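Local coordinates for N-acetylneuraminate lyase (Peptoclostridium difficile, PDB 4WOZ), which is a lyase of the dihydrodipicolinate synthetase family, built on a closed eight-stranded beta/alpha (TIM) barrel and modelled here with four subunits in its assembly, at residues Asp251-Ile256 and Ile297-Phe302; Asn142-Ser148 and Lys170-Lys175; Arg42-Asp46 and Val81-Ile85. All coordinates share one frame. Residues are numbered along the deposited sequence.

Contact 1. Residues Asp251-Ile256 and Ile297-Phe302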
loop_
_atom_site.group_PDB
_atom_site.type_symbol
_atom_site.label_atom_id
_atom_site.label_comp_id
_atom_site.label_asym_id
_atom_site.label_seq_id
_atom_site.Cartn_x
_atom_site.Cartn_y
_atom_site.Cartn_z
ATOM N N ASP A 251 -12.711 -21.321 -10.595
ATOM C CA ASP A 251 -14.044 -20.850 -10.969
ATOM C C ASP A 251 -14.859 -20.875 -9.682
ATOM O O ASP A 251 -15.621 -19.958 -9.389
ATOM C CB ASP A 251 -14.721 -21.790 -11.968
ATOM C CG ASP A 251 -14.174 -21.657 -13.357
ATOM O OD1 ASP A 251 -13.747 -20.543 -13.720
ATOM O OD2 ASP A 251 -14.189 -22.664 -14.099
ATOM N N LEU A 252 -14.691 -21.956 -8.926
ATOM C CA LEU A 252 -15.375 -22.148 -7.654
ATOM C C LEU A 252 -14.930 -21.112 -6.625
ATOM O O LEU A 252 -15.759 -20.499 -5.952
ATOM C CB LEU A 252 -15.090 -23.554 -7.112
ATOM C CG LEU A 252 -15.385 -23.807 -5.632
ATOM C CD1 LEU A 252 -16.886 -23.739 -5.375
ATOM C CD2 LEU A 252 -14.847 -25.178 -5.236
ATOM N N ILE A 253 -13.617 -20.938 -6.492
ATOM C CA ILE A 253 -13.071 -19.975 -5.542
ATOM C C ILE A 253 -13.528 -18.565 -5.896
ATOM O O ILE A 253 -13.805 -17.748 -5.016
ATOM C CB ILE A 253 -11.523 -20.024 -5.529
ATOM C CG1 ILE A 253 -11.055 -21.314 -4.838
ATOM C CG2 ILE A 253 -10.968 -18.788 -4.823
ATOM C CD1 ILE A 253 -9.582 -21.648 -5.055
ATOM N N THR A 254 -13.608 -18.284 -7.188
ATOM C CA THR A 254 -14.041 -16.977 -7.634
ATOM C C THR A 254 -15.485 -16.724 -7.201
ATOM O O THR A 254 -15.808 -15.653 -6.677
ATOM C CB THR A 254 -13.930 -16.856 -9.166
ATOM O OG1 THR A 254 -12.551 -16.956 -9.556
ATOM C CG2 THR A 254 -14.488 -15.526 -9.634
ATOM N N ASP A 255 -16.353 -17.709 -7.419
ATOM C CA ASP A 255 -17.757 -17.569 -7.042
ATOM C C ASP A 255 -17.920 -17.458 -5.536
ATOM O O ASP A 255 -18.732 -16.665 -5.046
ATOM C CB ASP A 255 -18.580 -18.748 -7.567
ATOM C CG ASP A 255 -18.755 -18.707 -9.069
ATOM O OD1 ASP A 255 -18.669 -17.601 -9.641
ATOM O OD2 ASP A 255 -18.991 -19.769 -9.680
ATOM N N ILE A 256 -17.147 -18.247 -4.800
ATOM C CA ILE A 256 -17.203 -18.217 -3.344
ATOM C C ILE A 256 -16.847 -16.827 -2.815
ATOM O O ILE A 256 -17.563 -16.272 -1.977
ATOM C CB ILE A 256 -16.229 -19.246 -2.722
ATOM C CG1 ILE A 256 -16.741 -20.664 -2.988
ATOM C CG2 ILE A 256 -16.063 -18.985 -1.226
ATOM C CD1 ILE A 256 -15.893 -21.746 -2.368
ATOM N N ILE A 297 -23.942 -22.256 -6.831
ATOM C CA ILE A 297 -22.534 -22.628 -6.798
ATOM C C ILE A 297 -22.436 -24.124 -6.507
ATOM O O ILE A 297 -21.624 -24.832 -7.104
ATOM C CB ILE A 297 -21.780 -21.808 -5.707
ATOM C CG1 ILE A 297 -21.755 -20.331 -6.112
ATOM C CG2 ILE A 297 -20.359 -22.332 -5.516
ATOM C CD1 ILE A 297 -21.200 -19.400 -5.052
ATOM N N TYR A 298 -23.288 -24.602 -5.605
ATOM C CA TYR A 298 -23.294 -26.014 -5.243
ATOM C C TYR A 298 -23.635 -26.898 -6.437
ATOM O O TYR A 298 -22.930 -27.868 -6.722
ATOM C CB TYR A 298 -24.299 -26.280 -4.117
ATOM C CG TYR A 298 -24.440 -27.746 -3.792
ATOM C CD1 TYR A 298 -23.391 -28.458 -3.208
ATOM C CD2 TYR A 298 -25.611 -28.436 -4.101
ATOM C CE1 TYR A 298 -23.507 -29.824 -2.941
ATOM C CE2 TYR A 298 -25.738 -29.798 -3.841
ATOM C CZ TYR A 298 -24.685 -30.484 -3.262
ATOM O OH TYR A 298 -24.820 -31.823 -2.998
ATOM N N ARG A 299 -24.718 -26.564 -7.129
ATOM C CA ARG A 299 -25.149 -27.337 -8.287
ATOM C C ARG A 299 -24.122 -27.292 -9.409
ATOM O O ARG A 299 -23.989 -28.234 -10.188
ATOM C CB ARG A 299 -26.493 -26.816 -8.806
ATOM C CG ARG A 299 -27.660 -27.127 -7.887
ATOM C CD ARG A 299 -29.002 -26.802 -8.531
ATOM N NE ARG A 299 -29.269 -25.370 -8.592
ATOM C CZ ARG A 299 -29.123 -24.623 -9.679
ATOM N NH1 ARG A 299 -28.709 -25.172 -10.816
ATOM N NH2 ARG A 299 -29.397 -23.328 -9.629
ATOM N N LYS A 300 -23.382 -26.195 -9.478
ATOM C CA LYS A 300 -22.390 -26.024 -10.519
ATOM C C LYS A 300 -21.129 -26.867 -10.327
ATOM O O LYS A 300 -20.709 -27.577 -11.241
ATOM C CB LYS A 300 -22.007 -24.545 -10.624
ATOM C CG LYS A 300 -21.336 -24.169 -11.929
ATOM C CD LYS A 300 -20.853 -22.722 -11.916
ATOM C CE LYS A 300 -21.970 -21.743 -11.572
ATOM N NZ LYS A 300 -21.449 -20.347 -11.440
ATOM N N TYR A 301 -20.543 -26.811 -9.132
ATOM C CA TYR A 301 -19.296 -27.527 -8.865
ATOM C C TYR A 301 -19.359 -28.838 -8.087
ATOM O O TYR A 301 -18.346 -29.534 -7.982
ATOM C CB TYR A 301 -18.331 -26.580 -8.153
ATOM C CG TYR A 301 -18.151 -25.280 -8.889
ATOM C CD1 TYR A 301 -17.487 -25.237 -10.111
ATOM C CD2 TYR A 301 -18.694 -24.099 -8.392
ATOM C CE1 TYR A 301 -17.370 -24.054 -10.826
ATOM C CE2 TYR A 301 -18.583 -22.907 -9.100
ATOM C CZ TYR A 301 -17.923 -22.894 -10.316
ATOM O OH TYR A 301 -17.831 -21.724 -11.025
ATOM N N PHE A 302 -20.521 -29.180 -7.542
ATOM C CA PHE A 302 -20.640 -30.410 -6.767
ATOM C C PHE A 302 -21.893 -31.215 -7.110
ATOM O O PHE A 302 -22.313 -32.039 -6.268
ATOM C CB PHE A 302 -20.640 -30.067 -5.275
ATOM C CG PHE A 302 -19.388 -29.369 -4.815
ATOM C CD1 PHE A 302 -18.236 -30.096 -4.531
ATOM C CD2 PHE A 302 -19.348 -27.980 -4.711
ATOM C CE1 PHE A 302 -17.062 -29.451 -4.155
ATOM C CE2 PHE A 302 -18.176 -27.323 -4.335
ATOM C CZ PHE A 302 -17.033 -28.059 -4.057
ATOM O OXT PHE A 302 -22.427 -31.025 -8.222
#
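This is an antiparallel helix-helix contact at the C-terminal end of the chain, between helix 239-259 and the last turns of helix 288-301, both of which follow the final barrel strand, 214-217. The local axes run at 179° to each other and come no closer than 10.8 Å, a wide spacing that large side chains fill. Leu252 and Tyr301 pair at one end (CA to CA 6.8 Å), Asp255 and Ile297 at the other (7.0 Å).

At the polar edge, Asp255 OD2 accepts two bonds: Tyr301 OH donates at 2.6 Å and Lys300 NZ at 3.1 Å, the latter a salt bridge. Asp255 OD1 forms a salt bridge with Arg293, about two turns before Lys300 on helix 288-301, so both carboxylate oxygens tie the aspartate to that helix. The helices belong to the helical C-terminal extension that this family adds to its TIM barrel.

Leu252 is the apolar counterpart. Its CB sits over the Tyr301 ring, 3.9 Å from the centroid and 12° off the normal, a CH-pi contact, while Leu252 CD1 lies 3.7 Å from Ile297 CG2 and Leu252 CD2 3.8 Å from Phe302 CZ. Ile297 CD1 reaches back to within 3.7 Å of Asp255 CB. Phe302, the C-terminal residue, also makes a cation-pi contact with Arg226 of helix 220-235. Asp251 touches the Tyr301 hydroxyl through CB (3.3 Å to OH), but its OD1 forms salt bridges with Arg186 and Lys189 of the second subunit, and neighbouring Thr254 hydrogen-bonds Tyr182 of that subunit and touches the bound 2-(acetylamino)-2-deoxy-D-mannose.

Contact 2. Residues Asn142-Ser148 and Lys170-Lys175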
loop_
_atom_site.group_PDB
_atom_site.type_symbol
_atom_site.label_atom_id
_atom_site.label_comp_id
_atom_site.label_asym_id
_atom_site.label_seq_id
_atom_site.Cartn_x
_atom_site.Cartn_y
_atom_site.Cartn_z
ATOM N N ASN A 142 7.493 -30.121 21.132
ATOM C CA ASN A 142 6.785 -30.280 19.870
ATOM C C ASN A 142 7.606 -29.647 18.743
ATOM O O ASN A 142 8.781 -29.318 18.925
ATOM C CB ASN A 142 5.413 -29.596 19.969
ATOM C CG ASN A 142 4.335 -30.316 19.173
ATOM O OD1 ASN A 142 4.554 -30.719 18.033
ATOM N ND2 ASN A 142 3.161 -30.469 19.770
ATOM N N ARG A 143 6.981 -29.480 17.579
ATOM C CA ARG A 143 7.633 -28.874 16.422
ATOM C C ARG A 143 6.736 -27.745 15.923
ATOM O O ARG A 143 5.510 -27.866 15.947
ATOM C CB ARG A 143 7.833 -29.921 15.324
ATOM C CG ARG A 143 8.692 -31.097 15.758
ATOM C CD ARG A 143 8.580 -32.267 14.789
ATOM N NE ARG A 143 7.234 -32.839 14.764
ATOM C CZ ARG A 143 6.852 -33.814 13.943
ATOM N NH1 ARG A 143 7.712 -34.329 13.072
ATOM N NH2 ARG A 143 5.608 -34.278 13.992
ATOM N N LEU A 144 7.335 -26.649 15.465
ATOM C CA LEU A 144 6.530 -25.522 15.012
ATOM C C LEU A 144 6.678 -25.081 13.558
ATOM O O LEU A 144 7.769 -25.085 12.979
ATOM C CB LEU A 144 6.767 -24.315 15.935
ATOM C CG LEU A 144 5.934 -23.061 15.654
ATOM C CD1 LEU A 144 5.691 -22.303 16.932
ATOM C CD2 LEU A 144 6.648 -22.185 14.642
ATOM N N ILE A 145 5.546 -24.680 12.993
ATOM C CA ILE A 145 5.476 -24.195 11.628
ATOM C C ILE A 145 5.096 -22.715 11.677
ATOM O O ILE A 145 4.154 -22.337 12.367
ATOM C CB ILE A 145 4.400 -24.956 10.832
ATOM C CG1 ILE A 145 4.805 -26.424 10.689
ATOM C CG2 ILE A 145 4.196 -24.306 9.469
ATOM C CD1 ILE A 145 3.688 -27.307 10.183
ATOM N N ILE A 146 5.837 -21.885 10.954
ATOM C CA ILE A 146 5.558 -20.451 10.901
ATOM C C ILE A 146 4.343 -20.197 10.010
ATOM O O ILE A 146 4.161 -20.879 9.003
ATOM C CB ILE A 146 6.743 -19.684 10.303
ATOM C CG1 ILE A 146 7.992 -19.909 11.158
ATOM C CG2 ILE A 146 6.400 -18.206 10.192
ATOM C CD1 ILE A 146 9.265 -19.417 10.499
ATOM N N TYR A 147 3.519 -19.216 10.381
ATOM C CA TYR A 147 2.323 -18.856 9.611
ATOM C C TYR A 147 2.377 -17.354 9.310
ATOM O O TYR A 147 2.005 -16.531 10.144
ATOM C CB TYR A 147 1.068 -19.225 10.415
ATOM C CG TYR A 147 -0.258 -18.845 9.786
ATOM C CD1 TYR A 147 -0.400 -18.741 8.403
ATOM C CD2 TYR A 147 -1.382 -18.619 10.580
ATOM C CE1 TYR A 147 -1.632 -18.419 7.825
ATOM C CE2 TYR A 147 -2.619 -18.300 10.012
ATOM C CZ TYR A 147 -2.735 -18.199 8.635
ATOM O OH TYR A 147 -3.949 -17.870 8.070
ATOM N N SER A 148 2.834 -17.011 8.107
ATOM C CA SER A 148 3.000 -15.615 7.678
ATOM C C SER A 148 1.751 -14.780 7.360
ATOM O O SER A 148 1.579 -13.689 7.915
ATOM C CB SER A 148 3.951 -15.563 6.477
ATOM O OG SER A 148 4.226 -14.224 6.106
ATOM N N LYS A 170 13.624 -26.888 16.202
ATOM C CA LYS A 170 12.245 -27.290 16.453
ATOM C C LYS A 170 11.271 -26.556 15.531
ATOM O O LYS A 170 10.089 -26.894 15.460
ATOM C CB LYS A 170 11.890 -27.074 17.931
ATOM C CG LYS A 170 12.729 -27.955 18.870
ATOM C CD LYS A 170 12.043 -28.232 20.207
ATOM C CE LYS A 170 11.950 -26.999 21.085
ATOM N NZ LYS A 170 11.196 -27.288 22.344
ATOM N N ILE A 171 11.774 -25.545 14.828
ATOM C CA ILE A 171 10.961 -24.810 13.865
ATOM C C ILE A 171 11.258 -25.538 12.546
ATOM O O ILE A 171 12.263 -25.284 11.874
ATOM C CB ILE A 171 11.370 -23.324 13.812
ATOM C CG1 ILE A 171 11.103 -22.684 15.181
ATOM C CG2 ILE A 171 10.578 -22.593 12.730
ATOM C CD1 ILE A 171 11.453 -21.216 15.277
ATOM N N ILE A 172 10.373 -26.462 12.200
ATOM C CA ILE A 172 10.546 -27.310 11.026
ATOM C C ILE A 172 9.966 -26.846 9.696
ATOM O O ILE A 172 10.219 -27.475 8.674
ATOM C CB ILE A 172 9.989 -28.720 11.308
ATOM C CG1 ILE A 172 8.477 -28.640 11.548
ATOM C CG2 ILE A 172 10.668 -29.311 12.538
ATOM C CD1 ILE A 172 7.795 -29.991 11.688
ATOM N N GLY A 173 9.191 -25.769 9.693
ATOM C CA GLY A 173 8.617 -25.322 8.436
ATOM C C GLY A 173 7.896 -23.990 8.462
ATOM O O GLY A 173 7.976 -23.235 9.439
ATOM N N VAL A 174 7.184 -23.708 7.375
ATOM C CA VAL A 174 6.450 -22.458 7.233
ATOM C C VAL A 174 5.230 -22.611 6.329
ATOM O O VAL A 174 5.265 -23.357 5.351
ATOM C CB VAL A 174 7.355 -21.362 6.626
ATOM C CG1 VAL A 174 7.878 -21.819 5.270
ATOM C CG2 VAL A 174 6.579 -20.060 6.471
ATOM N N LYS A 175 4.150 -21.916 6.679
ATOM C CA LYS A 175 2.939 -21.913 5.870
ATOM C C LYS A 175 3.030 -20.591 5.127
ATOM O O LYS A 175 2.789 -19.527 5.702
ATOM C CB LYS A 175 1.681 -21.928 6.736
ATOM C CG LYS A 175 0.403 -21.793 5.923
ATOM C CD LYS A 175 -0.814 -21.613 6.808
ATOM C CE LYS A 175 -2.040 -21.231 5.987
ATOM N NZ LYS A 175 -3.222 -20.955 6.855
#
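Main-chain hydrogen bonds join these neighbouring parallel strands of the TIM barrel. Lys175 N to Ile146 O is short at 2.5 Å (166°), Ile146 N to Gly173 O spans 2.9 Å (171°), and Leu144 N to Lys170 O 2.8 Å (167°). The local axes diverge by 25° and approach to 4.1 Å. Pairing loosens around Ile172, whose N bonds Leu144 O weakly (3.0 Å, 126°); its psi of -8° departs from extended geometry, and Gly173 N has no hydrogen-bond partner. On the other edge of strand 144-147, Arg143 and Ile145 hydrogen-bond the backbone of strand 113-117, continuing the sheet.

On one face, Ile146 CG1 meets Ile171 CG2 at 4.0 Å and Ile146 CB meets Val174 CG2 at 3.9 Å, with Phe162 of helix 159-165 packing on Ile146 and Val174 as the barrel's outer layer. The other face carries Ile145, Tyr147 and Lys175. There the extended lysine side chain runs beside the tyrosine, bringing Lys175 NZ to 3.1 Å from Tyr147 CE1.

Contact 3. Residues Arg42-Asp46 and Val81-Ile85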
loop_
_atom_site.group_PDB
_atom_site.type_symbol
_atom_site.label_atom_id
_atom_site.label_comp_id
_atom_site.label_asym_id
_atom_site.label_seq_id
_atom_site.Cartn_x
_atom_site.Cartn_y
_atom_site.Cartn_z
ATOM N N ARG A 42 -15.347 -35.093 10.361
ATOM C CA ARG A 42 -15.616 -36.382 9.726
ATOM C C ARG A 42 -15.686 -36.249 8.209
ATOM O O ARG A 42 -15.254 -37.139 7.475
ATOM C CB ARG A 42 -16.938 -36.952 10.252
ATOM C CG ARG A 42 -16.845 -37.585 11.635
ATOM C CD ARG A 42 -16.827 -39.106 11.531
ATOM N NE ARG A 42 -15.678 -39.620 10.788
ATOM C CZ ARG A 42 -14.462 -39.772 11.301
ATOM N NH1 ARG A 42 -14.226 -39.449 12.565
ATOM N NH2 ARG A 42 -13.484 -40.266 10.555
ATOM N N HIS A 43 -16.243 -35.133 7.748
ATOM C CA HIS A 43 -16.378 -34.872 6.321
ATOM C C HIS A 43 -15.001 -34.745 5.673
ATOM O O HIS A 43 -14.755 -35.292 4.594
ATOM C CB HIS A 43 -17.181 -33.590 6.106
ATOM C CG HIS A 43 -17.366 -33.223 4.668
ATOM N ND1 HIS A 43 -18.168 -33.945 3.812
ATOM C CD2 HIS A 43 -16.862 -32.200 3.937
ATOM C CE1 HIS A 43 -18.153 -33.382 2.616
ATOM N NE2 HIS A 43 -17.367 -32.322 2.667
ATOM N N ASN A 44 -14.103 -34.025 6.338
ATOM C CA ASN A 44 -12.752 -33.840 5.817
ATOM C C ASN A 44 -11.977 -35.152 5.755
ATOM O O ASN A 44 -11.216 -35.383 4.822
ATOM C CB ASN A 44 -11.977 -32.827 6.671
ATOM C CG ASN A 44 -12.228 -31.395 6.246
ATOM O OD1 ASN A 44 -11.975 -31.022 5.101
ATOM N ND2 ASN A 44 -12.724 -30.582 7.166
ATOM N N ILE A 45 -12.176 -36.012 6.748
ATOM C CA ILE A 45 -11.474 -37.291 6.784
ATOM C C ILE A 45 -12.057 -38.315 5.813
ATOM O O ILE A 45 -11.345 -38.884 4.984
ATOM C CB ILE A 45 -11.520 -37.917 8.196
ATOM C CG1 ILE A 45 -10.867 -36.976 9.205
ATOM C CG2 ILE A 45 -10.798 -39.285 8.198
ATOM C CD1 ILE A 45 -11.033 -37.423 10.635
ATOM N N ASP A 46 -13.363 -38.529 5.910
ATOM C CA ASP A 46 -14.032 -39.530 5.096
ATOM C C ASP A 46 -14.438 -39.150 3.678
ATOM O O ASP A 46 -14.531 -40.021 2.811
ATOM C CB ASP A 46 -15.253 -40.052 5.859
ATOM C CG ASP A 46 -14.914 -40.465 7.277
ATOM O OD1 ASP A 46 -13.814 -41.018 7.484
ATOM O OD2 ASP A 46 -15.747 -40.247 8.185
ATOM N N VAL A 81 -10.858 -37.075 15.720
ATOM C CA VAL A 81 -9.881 -37.616 14.785
ATOM C C VAL A 81 -9.122 -38.801 15.365
ATOM O O VAL A 81 -8.888 -39.793 14.678
ATOM C CB VAL A 81 -8.850 -36.544 14.368
ATOM C CG1 VAL A 81 -7.743 -37.183 13.539
ATOM C CG2 VAL A 81 -9.534 -35.442 13.573
ATOM N N LYS A 82 -8.744 -38.681 16.633
ATOM C CA LYS A 82 -7.986 -39.713 17.329
ATOM C C LYS A 82 -6.596 -39.807 16.705
ATOM O O LYS A 82 -5.753 -38.940 16.932
ATOM C CB LYS A 82 -8.715 -41.056 17.246
ATOM C CG LYS A 82 -10.103 -41.029 17.880
ATOM C CD LYS A 82 -10.828 -42.359 17.721
ATOM C CE LYS A 82 -12.227 -42.311 18.330
ATOM N NZ LYS A 82 -13.125 -41.354 17.617
ATOM N N GLU A 83 -6.326 -40.845 15.955
ATOM C CA GLU A 83 -5.133 -40.952 15.183
ATOM C C GLU A 83 -5.267 -41.268 13.732
ATOM O O GLU A 83 -4.423 -41.587 13.063
ATOM C CB GLU A 83 -4.172 -41.902 15.789
ATOM C CG GLU A 83 -4.337 -41.992 17.253
ATOM C CD GLU A 83 -3.437 -41.104 17.973
ATOM O OE1 GLU A 83 -3.428 -41.216 19.157
ATOM O OE2 GLU A 83 -2.769 -40.326 17.360
ATOM N N GLU A 84 -6.446 -41.150 13.290
ATOM C CA GLU A 84 -6.723 -41.406 11.883
ATOM C C GLU A 84 -5.895 -40.526 10.942
ATOM O O GLU A 84 -5.314 -41.024 9.978
ATOM C CB GLU A 84 -8.221 -41.238 11.616
ATOM C CG GLU A 84 -8.651 -41.624 10.213
ATOM C CD GLU A 84 -10.109 -42.040 10.153
ATOM O OE1 GLU A 84 -10.874 -41.643 11.062
ATOM O OE2 GLU A 84 -10.488 -42.753 9.194
ATOM N N ILE A 85 -5.841 -39.224 11.213
ATOM C CA ILE A 85 -5.046 -38.321 10.384
ATOM C C ILE A 85 -4.188 -37.412 11.259
ATOM O O ILE A 85 -4.328 -37.405 12.477
ATOM C CB ILE A 85 -5.920 -37.437 9.466
ATOM C CG1 ILE A 85 -6.785 -36.501 10.309
ATOM C CG2 ILE A 85 -6.770 -38.315 8.553
ATOM C CD1 ILE A 85 -7.575 -35.508 9.489
#
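A salt-bridge network on the outer layer of the TIM barrel links helix 34-48 to the turn between helix 67-81 and strand 86-90. Arg42 is its hub. On its own helix, Arg42 NE donates to Asp46 OD2 at 2.7 Å (169°) and Arg42 NH2 to Asp46 OD1 at 3.2 Å, an i to i+4 pair. Across the contact, Arg42 NH2 bonds Glu84 OE1 at 3.0 Å, near the guanidinium plane, and Arg42 NH1 has a further salt bridge to Glu80. The arginine thus lies between acids that would otherwise repel: Asp46 OD1 and Glu84 OE2 are 4.1 Å apart.

Beneath the charges, Ile45 points toward the turn and fills the gap. Ile45 CD1 lies 3.8 Å from Val81 CG2, Ile45 CG1 3.6 Å from Ile85 CD1, and Ile45 CG2 3.4 Å from Glu84 CD. Val81 and Ile85 also touch Leu53 of strand 52-55, which lies between the two segments in sequence. Helix 67-81 ends at Lys82, the first residue to leave helical geometry, with phi of 67°, and Glu84 N bonds Val81 O at 3.1 Å. Such packing of a helix against the alpha-to-beta turn of the next repeat is characteristic of beta/alpha barrels.

Following the chain from its N terminus, contact 3 comes first: helix 34-48 is met again 35 residues later, after strand 52-55 and helix 67-81, so the loop spans adjacent beta/alpha units and joins an outer helix to the turn of the following unit. Contact 2 closes a shorter excursion, its segments 22 residues apart, in which helices 150-153 and 159-165 carry the chain between two adjacent strands of the barrel wall. Contact 1 closes last, 41 residues apart, joining two helices after the last strand, with helix 261-271 inside its loop. The three are in series, neither nested nor crossed. Contacts 1 and 2 lie on opposite sides of the chain's centre, with centres 32 Å apart.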